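Local coordinates for tRNA nucleotidyl transferase-related protein (Thermotoga maritima, PDB 3H38) that probably adds the CCA end to tRNA as a class II nucleotidyltransferase, this chain being the C-terminal part with the nucleotidyltransferase head and a probable RNA-binding region, at residues A[121-126]-A[149-154]. Residues are numbered along the deposited sequence; the frame is centred on the assembly and turned at random.
Sequences TIKKDL and IDFFGG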
ATOM      1  N   THR A 121     -13.978  18.863 -22.047  1.00 46.85           N
ATOM      2  CA  THR A 121     -13.644  20.098 -21.439  1.00 42.69           C
ATOM      3  C   THR A 121     -13.106  19.712 -20.088  1.00 37.85           C
ATOM      4  O   THR A 121     -13.147  18.585 -19.717  1.00 27.08           O
ATOM      5  CB  THR A 121     -14.900  20.871 -21.252  1.00 41.80           C
ATOM      6  OG1 THR A 121     -15.864  20.023 -20.648  1.00 35.06           O
ATOM      7  CG2 THR A 121     -15.406  21.290 -22.566  1.00 37.56           C
ATOM      8  N   ILE A 122     -12.608  20.672 -19.360  1.00 28.27           N
ATOM      9  CA  ILE A 122     -12.070  20.401 -18.051  1.00 32.98           C
ATOM     10  C   ILE A 122     -13.211  19.935 -17.134  1.00 36.97           C
ATOM     11  O   ILE A 122     -13.005  19.143 -16.223  1.00 33.00           O
ATOM     12  CB  ILE A 122     -11.405  21.642 -17.468  1.00 33.45           C
ATOM     13  CG1 ILE A 122     -10.790  21.326 -16.099  1.00 38.58           C
ATOM     14  CG2 ILE A 122     -12.421  22.805 -17.412  1.00 29.01           C
ATOM     15  CD1 ILE A 122      -9.634  20.306 -16.156  1.00 36.20           C
ATOM     16  N   LYS A 123     -14.420  20.407 -17.398  1.00 30.08           N
ATOM     17  CA  LYS A 123     -15.518  20.033 -16.552  1.00 29.19           C
ATOM     18  C   LYS A 123     -15.665  18.517 -16.484  1.00 39.73           C
ATOM     19  O   LYS A 123     -15.616  17.919 -15.388  1.00 30.38           O
ATOM     20  CB  LYS A 123     -16.832  20.660 -16.994  1.00 20.66           C
ATOM     21  CG  LYS A 123     -17.931  20.294 -15.995  1.00 28.92           C
ATOM     22  CD  LYS A 123     -19.109  21.247 -15.961  1.00 20.48           C
ATOM     23  CE  LYS A 123     -20.091  20.722 -14.934  1.00 28.44           C
ATOM     24  NZ  LYS A 123     -21.249  21.613 -14.883  1.00 28.37           N
ATOM     25  N   LYS A 124     -15.809  17.898 -17.637  1.00 37.64           N
ATOM     26  CA  LYS A 124     -15.978  16.478 -17.761  1.00 34.97           C
ATOM     27  C   LYS A 124     -14.805  15.708 -17.217  1.00 34.02           C
ATOM     28  O   LYS A 124     -14.959  14.648 -16.686  1.00 32.22           O
ATOM     29  CB  LYS A 124     -16.211  16.117 -19.204  1.00 30.16           C
ATOM     30  CG  LYS A 124     -17.535  15.594 -19.471  1.00 35.56           C
ATOM     31  CD  LYS A 124     -18.407  16.590 -20.122  1.00 43.33           C
ATOM     32  CE  LYS A 124     -19.746  16.020 -20.482  1.00 40.75           C
ATOM     33  NZ  LYS A 124     -20.747  16.446 -19.539  1.00 47.80           N
ATOM     34  N   ASP A 125     -13.628  16.238 -17.401  1.00 24.72           N
ATOM     35  CA  ASP A 125     -12.426  15.585 -16.890  1.00 30.37           C
ATOM     36  C   ASP A 125     -12.394  15.591 -15.360  1.00 33.59           C
ATOM     37  O   ASP A 125     -11.739  14.753 -14.745  1.00 35.94           O
ATOM     38  CB  ASP A 125     -11.161  16.248 -17.414  1.00 37.52           C
ATOM     39  CG  ASP A 125      -9.898  15.617 -16.848  1.00 41.49           C
ATOM     40  OD1 ASP A 125      -9.496  14.510 -17.283  1.00 50.75           O
ATOM     41  OD2 ASP A 125      -9.299  16.237 -15.961  1.00 37.30           O
ATOM     42  N   LEU A 126     -13.081  16.549 -14.749  1.00 25.73           N
ATOM     43  CA  LEU A 126     -13.114  16.644 -13.283  1.00 34.35           C
ATOM     44  C   LEU A 126     -14.272  15.778 -12.770  1.00 32.49           C
ATOM     45  O   LEU A 126     -14.167  15.085 -11.756  1.00 31.24           O
ATOM     46  CB  LEU A 126     -13.334  18.100 -12.853  1.00 30.95           C
ATOM     47  CG  LEU A 126     -12.202  19.014 -12.360  1.00 42.26           C
ATOM     48  CD1 LEU A 126     -10.771  18.626 -12.838  1.00 25.32           C
ATOM     49  CD2 LEU A 126     -12.529  20.468 -12.661  1.00 26.15           C
ATOM     50  N   ILE A 149     -11.340  26.383  -9.841  1.00 28.69           N
ATOM     51  CA  ILE A 149     -12.543  25.922 -10.495  1.00 22.91           C
ATOM     52  C   ILE A 149     -13.041  24.733  -9.720  1.00 23.82           C
ATOM     53  O   ILE A 149     -12.393  23.678  -9.679  1.00 29.06           O
ATOM     54  CB  ILE A 149     -12.303  25.531 -11.935  1.00 33.81           C
ATOM     55  CG1 ILE A 149     -11.957  26.775 -12.761  1.00 32.10           C
ATOM     56  CG2 ILE A 149     -13.545  24.843 -12.480  1.00 27.72           C
ATOM     57  CD1 ILE A 149     -10.963  26.486 -13.815  1.00 26.71           C
ATOM     58  N   ASP A 150     -14.170  24.939  -9.058  1.00 25.63           N
ATOM     59  CA  ASP A 150     -14.710  23.944  -8.152  1.00 35.40           C
ATOM     60  C   ASP A 150     -16.204  23.731  -8.405  1.00 35.05           C
ATOM     61  O   ASP A 150     -17.063  24.418  -7.857  1.00 36.28           O
ATOM     62  CB  ASP A 150     -14.424  24.335  -6.707  1.00 31.46           C
ATOM     63  CG  ASP A 150     -15.105  23.425  -5.715  1.00 31.18           C
ATOM     64  OD1 ASP A 150     -15.525  23.933  -4.672  1.00 39.51           O
ATOM     65  OD2 ASP A 150     -15.249  22.214  -5.985  1.00 45.77           O
ATOM     66  N   PHE A 151     -16.495  22.769  -9.265  1.00 33.87           N
ATOM     67  CA  PHE A 151     -17.847  22.592  -9.752  1.00 27.96           C
ATOM     68  C   PHE A 151     -18.659  21.884  -8.693  1.00 31.15           C
ATOM     69  O   PHE A 151     -19.883  22.013  -8.666  1.00 37.31           O
ATOM     70  CB  PHE A 151     -17.852  21.777 -11.073  1.00 20.91           C
ATOM     71  CG  PHE A 151     -17.222  22.492 -12.246  1.00 31.63           C
ATOM     72  CD1 PHE A 151     -17.892  23.553 -12.870  1.00 37.58           C
ATOM     73  CD2 PHE A 151     -15.970  22.113 -12.731  1.00 20.44           C
ATOM     74  CE1 PHE A 151     -17.326  24.244 -13.967  1.00 28.81           C
ATOM     75  CE2 PHE A 151     -15.406  22.794 -13.828  1.00 43.93           C
ATOM     76  CZ  PHE A 151     -16.092  23.871 -14.448  1.00 31.20           C
ATOM     77  N   PHE A 152     -17.979  21.155  -7.802  1.00 24.28           N
ATOM     78  CA  PHE A 152     -18.668  20.121  -7.034  1.00 23.32           C
ATOM     79  C   PHE A 152     -18.813  20.277  -5.523  1.00 31.72           C
ATOM     80  O   PHE A 152     -19.372  19.389  -4.872  1.00 33.77           O
ATOM     81  CB  PHE A 152     -18.107  18.740  -7.402  1.00 31.50           C
ATOM     82  CG  PHE A 152     -17.916  18.540  -8.899  1.00 27.11           C
ATOM     83  CD1 PHE A 152     -19.002  18.317  -9.716  1.00 19.25           C
ATOM     84  CD2 PHE A 152     -16.642  18.561  -9.474  1.00 24.47           C
ATOM     85  CE1 PHE A 152     -18.827  18.127 -11.106  1.00 25.44           C
ATOM     86  CE2 PHE A 152     -16.467  18.365 -10.845  1.00 32.65           C
ATOM     87  CZ  PHE A 152     -17.560  18.152 -11.657  1.00 27.02           C
ATOM     88  N   GLY A 153     -18.335  21.390  -4.974  1.00 35.26           N
ATOM     89  CA  GLY A 153     -18.493  21.676  -3.561  1.00 32.81           C
ATOM     90  C   GLY A 153     -17.314  21.138  -2.765  1.00 33.79           C
ATOM     91  O   GLY A 153     -17.411  20.903  -1.566  1.00 25.19           O
ATOM     92  N   GLY A 154     -16.203  20.948  -3.465  1.00 29.72           N
ATOM     93  CA  GLY A 154     -14.957  20.482  -2.900  1.00 27.82           C
ATOM     94  C   GLY A 154     -14.310  21.372  -1.866  1.00 34.94           C
ATOM     95  O   GLY A 154     -13.775  20.856  -0.892  1.00 40.85           O
TER
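K123 and F151 are the residues whose CA atoms come closest, 7.6 Å apart, where the short helix 122-127 lies beside the loop leading from strand 147-149 into helix 154-159. Both segments belong to the nucleotidyltransferase head of the poly(A) polymerase family, whose mixed sheet includes strand 147-149, and they meet mainly through side chains, with K123 CA also against the F151 ring and K123 O at the edge of F152. The extended lysine chain runs over one face of the F151 ring: K123 CG stands anti to its backbone N (chi1 -176°), which lays the methylenes across the ring, and K123 CD makes a CH-pi contact 4.1 Å from the ring centroid, 14° off its normal. L126 reaches the same ring at its edge, where L126 CD2 lies in plane, 3.8 Å from F151 CD2, and this methyl also comes near I149 CG2. F152 turns its own ring edge to the helix, with L126 CB 3.7 Å from F152 CE2, while F151 CB sits over the centre of one face. L126 thus touches I149 at the strand end and both phenylalanines of the loop, and is in turn close to R129, an ATP-binding residue of this protein, although no ATP is bound to this chain; the preceding D125 forms salt bridges with R128 and R129. Before the phenylalanines, D150 turns its carboxylate back to the amides that follow: D150 OD1 accepts Y155 N, and D150 OD2 receives weak bonds from the amides of F152 and G153 and a firmer one, through its syn lone pair, from G154 N at 3.0 Å.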